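PDB 4HTE: nicking enzyme from Staphylococcus aureus, which probably nicks plasmid DNA at the origin of transfer as a conjugative relaxase of the MobA/MobL family, the chain here being its alpha-helical C-terminal domain. Local coordinates for residues Tyr221-Ile226 and Lys246-Leu251. Sequence-based numbering, arbitrary orientation.
Sequences YYDVQI and KEKQQL
Tyr222 brings CD2 and CE2 obliquely up to the backbone and CB of Lys248 and Gln249, CE2 lying 3.7 Å from Gln249 CA. Its CG stands anti to the carbonyl carbon, and the ring runs on to the Gln249 amide, whose plane is turned 73° from its own. Gln249 NE2 gives a weak, strongly bent hydrogen bond to Tyr222 OH (2.6 Å, N-H...O 117°). Gln249, bent at chi2, turns CD toward Tyr222 OH, 3.0 Å away; OE1, in the ring plane at its edge, accepts a hydrogen bond from Leu159 N and is hydrogen-bonded to Ser158 OG, which fixes the amide from outside the pair. Lys248 stretches fully beyond CG and carries NZ to Asp223 OD1, 2.7 Å away, in a salt bridge that uses the syn lone pair of that oxygen. Glu219 forms a second salt bridge to the same ammonium, so two carboxylates would be expected to stabilise its positive charge. One turn on from Tyr222, Ile226 brings CD1 to 4.0 Å from Lys248 CB, crossing the lysine chain at about a right angle, while its CG2 touches Leu251 CD2 at 3.5 Å. These residues join the C-terminal end of helix 198-227 to the first turns of helix 245-269 in the all-helical C-terminal domain, with the short helix 233-242 between the two in sequence. The local axes approach to 10.5 Å and cross at 50°; the nearest CA atoms are those of Tyr222 and Lys248, and of Ile226 and Leu251. Ile252, the next residue of helix 245-269, extends the apolar contact to both Tyr222 and Ile226.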
loop_
_atom_site.group_PDB
_atom_site.type_symbol
_atom_site.label_atom_id
_atom_site.label_comp_id
_atom_site.label_asym_id
_atom_site.label_seq_id
_atom_site.Cartn_x
_atom_site.Cartn_y
_atom_site.Cartn_z
ATOM N N TYR A 221 -5.288 4.609 4.162
ATOM C CA TYR A 221 -4.883 4.795 2.774
ATOM C C TYR A 221 -6.087 4.819 1.839
ATOM O O TYR A 221 -6.076 5.506 0.820
ATOM C CB TYR A 221 -3.924 3.674 2.374
ATOM C CG TYR A 221 -3.559 3.631 0.906
ATOM C CD1 TYR A 221 -2.730 4.591 0.345
ATOM C CD2 TYR A 221 -4.023 2.609 0.089
ATOM C CE1 TYR A 221 -2.388 4.544 -0.997
ATOM C CE2 TYR A 221 -3.687 2.552 -1.248
ATOM C CZ TYR A 221 -2.869 3.519 -1.786
ATOM O OH TYR A 221 -2.538 3.458 -3.121
ATOM N N TYR A 222 -7.123 4.064 2.187
ATOM C CA TYR A 222 -8.363 4.088 1.423
ATOM C C TYR A 222 -9.124 5.368 1.744
ATOM O O TYR A 222 -9.493 6.124 0.847
ATOM C CB TYR A 222 -9.231 2.868 1.747
ATOM C CG TYR A 222 -8.787 1.571 1.091
ATOM C CD1 TYR A 222 -7.617 1.502 0.343
ATOM C CD2 TYR A 222 -9.554 0.418 1.210
ATOM C CE1 TYR A 222 -7.217 0.315 -0.255
ATOM C CE2 TYR A 222 -9.165 -0.770 0.615
ATOM C CZ TYR A 222 -7.996 -0.816 -0.115
ATOM O OH TYR A 222 -7.614 -1.999 -0.707
ATOM N N ASP A 223 -9.336 5.607 3.036
ATOM C CA ASP A 223 -10.097 6.762 3.500
ATOM C C ASP A 223 -9.733 8.031 2.735
ATOM O O ASP A 223 -10.612 8.785 2.315
ATOM C CB ASP A 223 -9.866 6.983 4.998
ATOM C CG ASP A 223 -10.605 5.977 5.860
ATOM O OD1 ASP A 223 -11.669 5.488 5.425
ATOM O OD2 ASP A 223 -10.123 5.680 6.976
ATOM N N VAL A 224 -8.435 8.262 2.558
ATOM C CA VAL A 224 -7.958 9.458 1.873
ATOM C C VAL A 224 -8.395 9.452 0.412
ATOM O O VAL A 224 -8.771 10.489 -0.136
ATOM C CB VAL A 224 -6.417 9.595 1.960
ATOM C CG1 VAL A 224 -5.725 8.435 1.266
ATOM C CG2 VAL A 224 -5.960 10.917 1.366
ATOM N N GLN A 225 -8.355 8.278 -0.211
ATOM C CA GLN A 225 -8.769 8.138 -1.601
ATOM C C GLN A 225 -10.271 8.355 -1.743
ATOM O O GLN A 225 -10.724 9.094 -2.618
ATOM C CB GLN A 225 -8.403 6.751 -2.137
ATOM C CG GLN A 225 -6.913 6.513 -2.306
ATOM C CD GLN A 225 -6.605 5.125 -2.837
ATOM O OE1 GLN A 225 -5.827 4.380 -2.242
ATOM N NE2 GLN A 225 -7.216 4.771 -3.963
ATOM N N ILE A 226 -11.037 7.712 -0.868
ATOM C CA ILE A 226 -12.492 7.732 -0.956
ATOM C C ILE A 226 -13.028 9.140 -0.710
ATOM O O ILE A 226 -14.107 9.493 -1.187
ATOM C CB ILE A 226 -13.130 6.739 0.040
ATOM C CG1 ILE A 226 -12.608 5.322 -0.223
ATOM C CG2 ILE A 226 -14.650 6.771 -0.067
ATOM C CD1 ILE A 226 -13.186 4.263 0.686
ATOM N N LYS A 246 -14.108 -3.889 4.758
ATOM C CA LYS A 246 -14.425 -4.746 3.622
ATOM C C LYS A 246 -15.278 -3.986 2.613
ATOM O O LYS A 246 -15.016 -4.024 1.411
ATOM C CB LYS A 246 -15.158 -6.006 4.086
ATOM N N GLU A 247 -16.297 -3.296 3.112
ATOM C CA GLU A 247 -17.170 -2.491 2.266
ATOM C C GLU A 247 -16.373 -1.416 1.532
ATOM O O GLU A 247 -16.664 -1.097 0.379
ATOM C CB GLU A 247 -18.270 -1.838 3.106
ATOM N N LYS A 248 -15.373 -0.857 2.208
ATOM C CA LYS A 248 -14.527 0.172 1.612
ATOM C C LYS A 248 -13.708 -0.386 0.448
ATOM O O LYS A 248 -13.548 0.273 -0.579
ATOM C CB LYS A 248 -13.603 0.791 2.666
ATOM C CG LYS A 248 -14.315 1.694 3.661
ATOM C CD LYS A 248 -13.364 2.244 4.713
ATOM C CE LYS A 248 -14.100 3.077 5.749
ATOM N NZ LYS A 248 -13.180 3.684 6.751
ATOM N N GLN A 249 -13.194 -1.603 0.610
ATOM C CA GLN A 249 -12.426 -2.256 -0.447
ATOM C C GLN A 249 -13.282 -2.434 -1.694
ATOM O O GLN A 249 -12.839 -2.153 -2.807
ATOM C CB GLN A 249 -11.923 -3.621 0.023
ATOM C CG GLN A 249 -11.198 -4.421 -1.051
ATOM C CD GLN A 249 -9.737 -4.042 -1.177
ATOM O OE1 GLN A 249 -8.890 -4.549 -0.444
ATOM N NE2 GLN A 249 -9.434 -3.144 -2.106
ATOM N N GLN A 250 -14.509 -2.907 -1.498
ATOM C CA GLN A 250 -15.430 -3.132 -2.604
ATOM C C GLN A 250 -15.618 -1.863 -3.429
ATOM O O GLN A 250 -15.833 -1.929 -4.640
ATOM C CB GLN A 250 -16.782 -3.619 -2.085
ATOM C CG GLN A 250 -16.728 -4.978 -1.410
ATOM C CD GLN A 250 -18.086 -5.447 -0.935
ATOM O OE1 GLN A 250 -19.067 -4.703 -0.983
ATOM N NE2 GLN A 250 -18.152 -6.689 -0.471
ATOM N N LEU A 251 -15.539 -0.711 -2.770
ATOM C CA LEU A 251 -15.645 0.565 -3.466
ATOM C C LEU A 251 -14.388 0.827 -4.283
ATOM O O LEU A 251 -14.469 1.170 -5.460
ATOM C CB LEU A 251 -15.867 1.712 -2.479
ATOM C CG LEU A 251 -16.012 3.091 -3.132
ATOM C CD1 LEU A 251 -17.312 3.188 -3.920
ATOM C CD2 LEU A 251 -15.927 4.197 -2.095
#